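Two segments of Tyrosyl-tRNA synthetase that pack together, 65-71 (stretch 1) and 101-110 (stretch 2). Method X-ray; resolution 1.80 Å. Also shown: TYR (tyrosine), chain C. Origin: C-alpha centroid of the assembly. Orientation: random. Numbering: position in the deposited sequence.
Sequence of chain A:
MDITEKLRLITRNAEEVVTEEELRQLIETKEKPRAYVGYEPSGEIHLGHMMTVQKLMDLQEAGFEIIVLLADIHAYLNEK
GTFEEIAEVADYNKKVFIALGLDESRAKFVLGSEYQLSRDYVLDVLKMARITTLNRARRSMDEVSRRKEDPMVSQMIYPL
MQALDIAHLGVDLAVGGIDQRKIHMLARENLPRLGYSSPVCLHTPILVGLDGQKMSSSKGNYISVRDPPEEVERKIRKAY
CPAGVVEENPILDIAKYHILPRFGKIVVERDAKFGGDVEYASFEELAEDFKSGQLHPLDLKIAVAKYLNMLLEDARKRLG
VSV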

# COMPACT_ATOMS: atom_id res chain seq x y z
N GLU A 65 8.17 19.65 -23.41
CA GLU A 65 9.34 19.32 -22.60
C GLU A 65 9.07 17.83 -22.37
O GLU A 65 7.93 17.46 -22.10
CB GLU A 65 9.30 20.03 -21.24
CG GLU A 65 9.49 21.54 -21.26
CD GLU A 65 9.51 22.15 -19.86
OE1 GLU A 65 9.86 23.34 -19.74
OE2 GLU A 65 9.17 21.44 -18.89
N ILE A 66 10.09 16.99 -22.45
CA ILE A 66 9.89 15.56 -22.28
C ILE A 66 10.59 14.92 -21.10
O ILE A 66 11.79 15.12 -20.88
CB ILE A 66 10.32 14.77 -23.55
CG1 ILE A 66 9.56 15.27 -24.77
CG2 ILE A 66 10.08 13.28 -23.34
CD1 ILE A 66 8.06 15.13 -24.67
N ILE A 67 9.83 14.14 -20.33
CA ILE A 67 10.40 13.43 -19.20
C ILE A 67 10.18 11.94 -19.41
O ILE A 67 9.09 11.52 -19.79
CB ILE A 67 9.73 13.82 -17.86
CG1 ILE A 67 9.99 15.29 -17.55
CG2 ILE A 67 10.26 12.94 -16.74
CD1 ILE A 67 9.40 15.74 -16.23
N VAL A 68 11.22 11.15 -19.20
CA VAL A 68 11.10 9.71 -19.31
C VAL A 68 11.34 9.17 -17.92
O VAL A 68 12.43 9.33 -17.36
CB VAL A 68 12.16 9.10 -20.25
CG1 VAL A 68 12.07 7.57 -20.21
CG2 VAL A 68 11.93 9.59 -21.67
N LEU A 69 10.33 8.54 -17.34
CA LEU A 69 10.45 7.98 -16.01
C LEU A 69 10.83 6.51 -16.04
O LEU A 69 10.08 5.67 -16.56
CB LEU A 69 9.14 8.15 -15.22
CG LEU A 69 9.09 7.43 -13.86
CD1 LEU A 69 10.12 8.04 -12.91
CD2 LEU A 69 7.70 7.55 -13.28
N LEU A 70 12.00 6.21 -15.51
CA LEU A 70 12.46 4.84 -15.41
C LEU A 70 11.90 4.49 -14.03
O LEU A 70 12.49 4.79 -13.00
CB LEU A 70 13.99 4.79 -15.42
CG LEU A 70 14.61 5.29 -16.74
CD1 LEU A 70 16.08 5.62 -16.55
CD2 LEU A 70 14.44 4.24 -17.82
N ALA A 71 10.72 3.87 -14.02
CA ALA A 71 10.02 3.54 -12.79
C ALA A 71 10.54 2.29 -12.09
O ALA A 71 9.87 1.26 -12.10
CB ALA A 71 8.51 3.39 -13.08
N GLY A 101 16.49 7.65 -30.17
CA GLY A 101 16.19 9.02 -30.55
C GLY A 101 15.89 9.95 -29.39
O GLY A 101 15.88 11.17 -29.57
N LEU A 102 15.65 9.40 -28.21
CA LEU A 102 15.37 10.24 -27.05
C LEU A 102 16.66 10.65 -26.35
O LEU A 102 16.88 10.32 -25.18
CB LEU A 102 14.44 9.51 -26.06
CG LEU A 102 12.97 9.43 -26.46
CD1 LEU A 102 12.19 8.62 -25.43
CD2 LEU A 102 12.39 10.83 -26.58
N ASP A 103 17.50 11.39 -27.07
CA ASP A 103 18.77 11.86 -26.52
C ASP A 103 18.54 12.82 -25.36
O ASP A 103 17.50 13.46 -25.26
CB ASP A 103 19.60 12.54 -27.62
CG ASP A 103 18.84 13.64 -28.32
OD1 ASP A 103 18.55 14.67 -27.68
OD2 ASP A 103 18.54 13.47 -29.52
N GLU A 104 19.54 12.91 -24.48
CA GLU A 104 19.43 13.75 -23.30
C GLU A 104 19.32 15.26 -23.52
O GLU A 104 19.31 16.03 -22.56
CB GLU A 104 20.59 13.44 -22.35
CG GLU A 104 20.49 12.04 -21.76
CD GLU A 104 21.52 11.78 -20.69
OE1 GLU A 104 22.71 11.60 -21.03
OE2 GLU A 104 21.14 11.75 -19.50
N SER A 105 19.24 15.68 -24.78
CA SER A 105 19.09 17.09 -25.08
C SER A 105 17.63 17.32 -25.43
O SER A 105 17.15 18.46 -25.43
CB SER A 105 19.97 17.49 -26.27
OG SER A 105 19.50 16.93 -27.48
N ARG A 106 16.91 16.23 -25.70
CA ARG A 106 15.50 16.30 -26.05
C ARG A 106 14.60 15.73 -24.94
O ARG A 106 13.40 16.02 -24.90
CB ARG A 106 15.23 15.53 -27.35
CG ARG A 106 15.89 16.13 -28.58
CD ARG A 106 15.44 15.40 -29.85
NE ARG A 106 15.98 15.99 -31.07
CZ ARG A 106 15.75 17.24 -31.48
NH1 ARG A 106 14.98 18.05 -30.76
NH2 ARG A 106 16.28 17.68 -32.61
N ALA A 107 15.18 14.94 -24.04
CA ALA A 107 14.41 14.34 -22.96
C ALA A 107 15.19 14.23 -21.65
O ALA A 107 16.40 14.01 -21.65
CB ALA A 107 13.92 12.97 -23.39
N LYS A 108 14.47 14.38 -20.54
CA LYS A 108 15.07 14.29 -19.21
C LYS A 108 14.71 12.95 -18.57
O LYS A 108 13.54 12.67 -18.33
CB LYS A 108 14.56 15.43 -18.32
CG LYS A 108 15.11 15.43 -16.90
CD LYS A 108 14.56 16.61 -16.11
CE LYS A 108 15.27 16.79 -14.77
NZ LYS A 108 15.09 15.62 -13.88
N PHE A 109 15.72 12.13 -18.28
CA PHE A 109 15.49 10.84 -17.66
C PHE A 109 15.48 10.97 -16.14
O PHE A 109 16.36 11.61 -15.55
CB PHE A 109 16.54 9.82 -18.10
CG PHE A 109 16.45 9.45 -19.55
CD1 PHE A 109 16.89 10.33 -20.54
CD2 PHE A 109 15.88 8.24 -19.94
CE1 PHE A 109 16.75 10.01 -21.89
CE2 PHE A 109 15.74 7.91 -21.28
CZ PHE A 109 16.17 8.79 -22.26
N VAL A 110 14.47 10.36 -15.52
CA VAL A 110 14.34 10.39 -14.06
C VAL A 110 14.16 8.98 -13.52
O VAL A 110 13.44 8.16 -14.10
CB VAL A 110 13.12 11.26 -13.64
CG1 VAL A 110 12.90 11.16 -12.13
CG2 VAL A 110 13.35 12.71 -14.03
N TYR C . 2.18 1.47 -15.55
CA TYR C . 3.13 1.63 -16.67
C TYR C . 3.20 0.37 -17.52
O TYR C . 3.97 0.37 -18.50
CB TYR C . 4.51 2.00 -16.12
CG TYR C . 4.48 3.31 -15.38
CD1 TYR C . 4.90 3.41 -14.05
CD2 TYR C . 4.03 4.47 -16.02
CE1 TYR C . 4.87 4.64 -13.37
CE2 TYR C . 4.00 5.69 -15.36
CZ TYR C . 4.42 5.77 -14.04
OH TYR C . 4.40 6.99 -13.41
OXT TYR C . 2.48 -0.60 -17.21
O HOH W 1 12.29 17.97 -23.83

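Residues 65-70 form a β-strand that lies parallel to the strand reaching 108-110, with an angle of 26° between their directions. Four backbone hydrogen bonds join them in the staggered pattern typical of parallel sheets, in which one residue bonds through its N and O to two different residues of its neighbor. Lys108 N donates to Ile66 O (2.8 Å), Val68 N to Lys108 O (2.9 Å), Val110 N to Val68 O (2.9 Å), and Leu70 N to Val110 O (2.8 Å). All are nearly straight, with angles at hydrogen of 163° to 171°. The same carbonyls also receive weaker CA-H...O contacts, such as Ile67 CA to Lys108 O at 3.3 Å and Phe109 CA to Val68 O at 3.4 Å. Ahead of this ladder, a water extends the polar connection: it accepts from Ile66 N (2.8 Å) and donates to Arg106 O (2.5 Å).

In parallel register, paired residues send their side chains to the same face. Val68 and Phe109 share one. There Val68 CB sits over the aromatic ring, 4.2 Å from the centroid of Phe109, so its C-H bond can meet the π cloud, while Leu70 CD1 lies at the ring edge, 4.3 Å from Phe109 CD2. Val68 CG2 also reaches Leu102 CD1 (3.9 Å) and Ala107 CB (4.3 Å). A branched valine suits this spot: one methyl, CG1, approaches Phe109 CE2 at 3.8 Å, while the other faces Leu102 and Ala107. Ala107, with just a methyl group, also lies against Ile66, whose CG2 is 3.9 Å from Ala107 CB.

The other face carries Ile67, Leu69, Lys108 and Val110. Val110 is buried between two aliphatic neighbors, its CG2 4.1 Å from Ile67 CG2 and its CG1 4.3 Å from Leu69 CD1. Such β-branched residues as valine and isoleucine favor extended backbones and fill a sheet face compactly. Lys108 is exposed; its long chain leads away from stretch 1, letting the charged amine reach solvent. Leu69 also meets the bound tyrosine, its CD2 3.3 Å from TYR OH.

Polar side chains organize the turn before the second strand. Asp103 OD1 accepts from Ser105 N (3.1 Å) and, over a very short 2.5 Å, from Ser105 OG. Its backbone O accepts from Arg106 N (2.9 Å) and Ala107 N (3.0 Å). Gly101, with phi at 126°, ends the preceding helix in a Schellman motif, a conformation in which a CB would jam against the preceding carbonyl.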